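Local coordinates for protein multi-copper Oxidase CueO (Ochrobactrum, PDB 6EVG) that oxidises lignin model compounds and lignosulfonate as a laccase-like multicopper oxidase, probably passing the electrons to dioxygen, at residues R69-N72 with G73-V76; G155-A158 with E159-L162. One frame throughout, in Å; residues are numbered along the deposited sequence.

How the contacts relate
Both contacts are short-range closures of the chain, in series, neither nesting nor crossing. Coming from the N terminus, contact 1 closes first: residues 69-76 turn the chain from strand 67-71 of one sheet into strand 75-82 of another. The chain then runs through strands 114-120 and 126-131 to strand 148-153, which lies parallel to 67-71. Contact 2, residues 155-162, follows that strand, in the connection to strand 170-178 of the next sheet. Their centres are about 17 Å apart and their nearest atoms about 6 Å, so the two are neighbours without touching.

Contact 1 (R69-N72 with G73-V76); sequences RLKN and GETV
K71 and E74 close a type II beta turn that carries the chain from strand 67-71 to strand 75-82, members of two different sheets of the cupredoxin-like fold. The backbone bond of the turn runs from E74 N to K71 O, 3.0 Å, with the donor lying 36° out of the carbonyl plane. G73 occupies the third position with positive phi, where a CB would clash with the carbonyl oxygen of N72.

A second bond spans the same pair in the reverse direction, since K71 N donates to E74 OE2 at 2.8 Å. It is almost straight, with an N-H...O angle of 174°, and it meets the carboxylate oxygen on its anti side, somewhat out of the carboxylate plane. The E74 side chain folds back over the turn because CG stands between the backbone N and the carbonyl carbon (chi1 77°), with the chain extended beyond it. Water 1 donates to the same OE2 and to R69 O, so two bonds fix that oxygen. With an alanine here in place of E74, K71 N would probably lose this acceptor and the water one of its anchors.

The K71 side chain crosses that of E74 at a slant, its CB 3.6 Å from E74 OE2. On the two strands flanking the turn, buried L70 and V76 cross at about a right angle, L70 CD2 resting 4.1 Å from V76 CG2.

Contact 2 (G155-A158 with E159-L162); sequences GKDA and ERGL
D157 and R160 meet through a salt bridge, in which R160 NH1 donates to D157 OD1 at 2.9 Å. The approach is nearly in line with the C-O bond of the carboxylate, but the N-H...O angle is a bent 138°. The two charged planes stand 78° apart, so the groups share one oxygen-nitrogen contact and do not pair side by side. R160 is extended from CG to NE, and this carries its guanidinium back to K156, whose CB lies over one face, 3.6 Å from R160 NH1. Over a face of the D157 carboxylate, L162 CD1 packs 4.1 Å from D157 CG.

A Schellman motif in the backbone brings these side chains together. Its outer bond runs from L162 N to D157 O, 3.0 Å with an angle of 169°; its inner one closes a type I beta turn from A158 to G161, where G161 N reaches A158 O from far above the carbonyl plane. G161 supplies the positive phi that redirects the chain. Overlapping the motif, R160 N donates to K156 O at 3.0 Å, in the carbonyl plane.

Further out, D157 OD2 forms a salt bridge with R221, as does R160 NE with D319 and NH2 with D154. F252 of strand 251-259 packs on D157, R160 and L162, joining this connection to the next sheet. Each carboxylate oxygen of buried D157 thus meets an arginine, an arrangement likely to favour its ionised form, and the R160 guanidinium, bridged to D157, D154 and D319, is probably well neutralised.

Contact 1 (R69-N72 with G73-V76)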
loop_
_atom_site.group_PDB
_atom_site.type_symbol
_atom_site.label_atom_id
_atom_site.label_comp_id
_atom_site.label_asym_id
_atom_site.label_seq_id
_atom_site.Cartn_x
_atom_site.Cartn_y
_atom_site.Cartn_z
ATOM N N ARG A 69 3.041 12.293 10.056
ATOM C CA ARG A 69 4.391 12.641 9.612
ATOM C C ARG A 69 5.371 12.490 10.768
ATOM O O ARG A 69 5.160 13.109 11.836
ATOM C CB ARG A 69 4.406 14.043 9.060
ATOM C CG ARG A 69 5.753 14.394 8.449
ATOM C CD ARG A 69 5.635 15.528 7.432
ATOM N NE ARG A 69 5.374 16.693 8.156
ATOM C CZ ARG A 69 4.962 17.890 7.639
ATOM N NH1 ARG A 69 4.722 18.081 6.339
ATOM N NH2 ARG A 69 4.841 18.923 8.449
ATOM N N LEU A 70 6.344 11.623 10.597
ATOM C CA LEU A 70 7.345 11.283 11.574
ATOM C C LEU A 70 8.721 11.640 11.082
ATOM O O LEU A 70 9.054 11.456 9.915
ATOM C CB LEU A 70 7.298 9.790 11.825
ATOM C CG LEU A 70 5.948 9.240 12.320
ATOM C CD1 LEU A 70 6.034 7.740 12.471
ATOM C CD2 LEU A 70 5.458 9.901 13.564
ATOM N N LYS A 71 9.562 12.132 11.989
ATOM C CA LYS A 71 10.939 12.494 11.682
ATOM C C LYS A 71 11.863 11.322 11.939
ATOM O O LYS A 71 11.788 10.692 13.000
ATOM C CB LYS A 71 11.377 13.672 12.483
ATOM C CG LYS A 71 10.615 14.930 12.168
ATOM C CD LYS A 71 11.081 16.126 12.953
ATOM C CE LYS A 71 10.676 16.048 14.383
ATOM N NZ LYS A 71 10.674 17.433 14.978
ATOM N N ASN A 72 12.770 11.025 10.998
ATOM C CA ASN A 72 13.776 10.045 11.252
ATOM C C ASN A 72 14.511 10.441 12.530
ATOM O O ASN A 72 14.808 11.629 12.770
ATOM C CB ASN A 72 14.754 9.957 10.079
ATOM C CG ASN A 72 15.557 8.703 10.099
ATOM O OD1 ASN A 72 15.073 7.631 10.453
ATOM N ND2 ASN A 72 16.847 8.861 9.750
ATOM N N GLY A 73 14.789 9.435 13.351
ATOM C CA GLY A 73 15.445 9.648 14.599
ATOM C C GLY A 73 14.532 9.950 15.805
ATOM O O GLY A 73 15.020 9.953 16.940
ATOM N N GLU A 74 13.248 10.219 15.624
ATOM C CA GLU A 74 12.448 10.485 16.797
ATOM C C GLU A 74 11.778 9.216 17.363
ATOM O O GLU A 74 11.577 8.240 16.650
ATOM C CB GLU A 74 11.463 11.628 16.666
ATOM C CG GLU A 74 10.225 11.351 15.895
ATOM C CD GLU A 74 9.171 12.552 15.703
ATOM O OE1 GLU A 74 8.858 13.357 16.693
ATOM O OE2 GLU A 74 8.604 12.668 14.587
ATOM N N THR A 75 11.387 9.294 18.607
ATOM C CA THR A 75 10.605 8.234 19.281
ATOM C C THR A 75 9.173 8.719 19.442
ATOM O O THR A 75 8.926 9.833 19.916
ATOM C CB THR A 75 11.168 7.883 20.672
ATOM O OG1 THR A 75 12.522 7.497 20.534
ATOM C CG2 THR A 75 10.407 6.710 21.320
ATOM N N VAL A 76 8.222 7.881 19.034
ATOM C CA VAL A 76 6.811 8.199 19.025
ATOM C C VAL A 76 6.023 7.068 19.631
ATOM O O VAL A 76 6.296 5.885 19.375
ATOM C CB VAL A 76 6.309 8.423 17.581
ATOM C CG1 VAL A 76 6.481 7.267 16.627
ATOM C CG2 VAL A 76 4.849 8.783 17.456
HETATM O O HOH W 1 7.082 14.635 13.149
#

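Contact 2 (G155-A158 with E159-L162)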
loop_
_atom_site.group_PDB
_atom_site.type_symbol
_atom_site.label_atom_id
_atom_site.label_comp_id
_atom_site.label_asym_id
_atom_site.label_seq_id
_atom_site.Cartn_x
_atom_site.Cartn_y
_atom_site.Cartn_z
ATOM N N GLY A 155 13.949 15.628 6.666
ATOM C CA GLY A 155 14.069 17.056 6.602
ATOM C C GLY A 155 14.863 17.585 5.409
ATOM O O GLY A 155 15.066 18.780 5.331
ATOM N N LYS A 156 15.293 16.720 4.503
ATOM C CA LYS A 156 16.207 17.123 3.402
ATOM C C LYS A 156 15.500 17.265 2.032
ATOM O O LYS A 156 16.166 17.385 0.986
ATOM C CB LYS A 156 17.381 16.154 3.321
ATOM C CG LYS A 156 18.289 16.126 4.560
ATOM C CD LYS A 156 19.383 15.077 4.255
ATOM C CE LYS A 156 20.429 14.805 5.280
ATOM N NZ LYS A 156 21.414 13.878 4.613
ATOM N N ASP A 157 14.158 17.271 1.998
ATOM C CA ASP A 157 13.484 17.344 0.702
ATOM C C ASP A 157 13.777 18.621 -0.067
ATOM O O ASP A 157 13.846 18.595 -1.300
ATOM C CB ASP A 157 12.012 17.073 0.795
ATOM C CG ASP A 157 11.696 15.606 1.070
ATOM O OD1 ASP A 157 12.581 14.757 1.223
ATOM O OD2 ASP A 157 10.460 15.281 1.124
ATOM N N ALA A 158 13.915 19.722 0.640
ATOM C CA ALA A 158 14.260 20.994 -0.052
ATOM C C ALA A 158 15.610 20.870 -0.749
ATOM O O ALA A 158 15.736 21.328 -1.909
ATOM C CB ALA A 158 14.239 22.174 0.902
ATOM N N GLU A 159 16.584 20.270 -0.083
ATOM C CA GLU A 159 17.902 20.067 -0.677
ATOM C C GLU A 159 17.827 19.113 -1.885
ATOM O O GLU A 159 18.601 19.253 -2.825
ATOM C CB GLU A 159 18.887 19.511 0.358
ATOM C CG GLU A 159 20.301 19.386 -0.159
ATOM C CD GLU A 159 21.259 18.755 0.835
ATOM O OE1 GLU A 159 20.943 18.702 2.053
ATOM O OE2 GLU A 159 22.340 18.320 0.383
ATOM N N ARG A 160 16.878 18.180 -1.862
ATOM C CA ARG A 160 16.657 17.283 -2.989
ATOM C C ARG A 160 15.976 17.976 -4.182
ATOM O O ARG A 160 15.865 17.390 -5.245
ATOM C CB ARG A 160 15.796 16.075 -2.561
ATOM C CG ARG A 160 16.482 15.141 -1.547
ATOM C CD ARG A 160 15.557 14.008 -1.148
ATOM N NE ARG A 160 16.269 13.100 -0.250
ATOM C CZ ARG A 160 16.153 13.072 1.060
ATOM N NH1 ARG A 160 15.234 13.755 1.697
ATOM N NH2 ARG A 160 16.992 12.302 1.744
ATOM N N GLY A 161 15.413 19.151 -3.958
ATOM C CA GLY A 161 14.643 19.786 -4.989
ATOM C C GLY A 161 13.225 19.305 -5.131
ATOM O O GLY A 161 12.635 19.359 -6.225
ATOM N N LEU A 162 12.639 18.798 -4.057
ATOM C CA LEU A 162 11.320 18.200 -4.124
ATOM C C LEU A 162 10.285 19.157 -3.555
ATOM O O LEU A 162 10.514 19.798 -2.501
ATOM C CB LEU A 162 11.257 16.924 -3.343
ATOM C CG LEU A 162 12.149 15.782 -3.852
ATOM C CD1 LEU A 162 12.192 14.609 -2.895
ATOM C CD2 LEU A 162 11.738 15.328 -5.218
#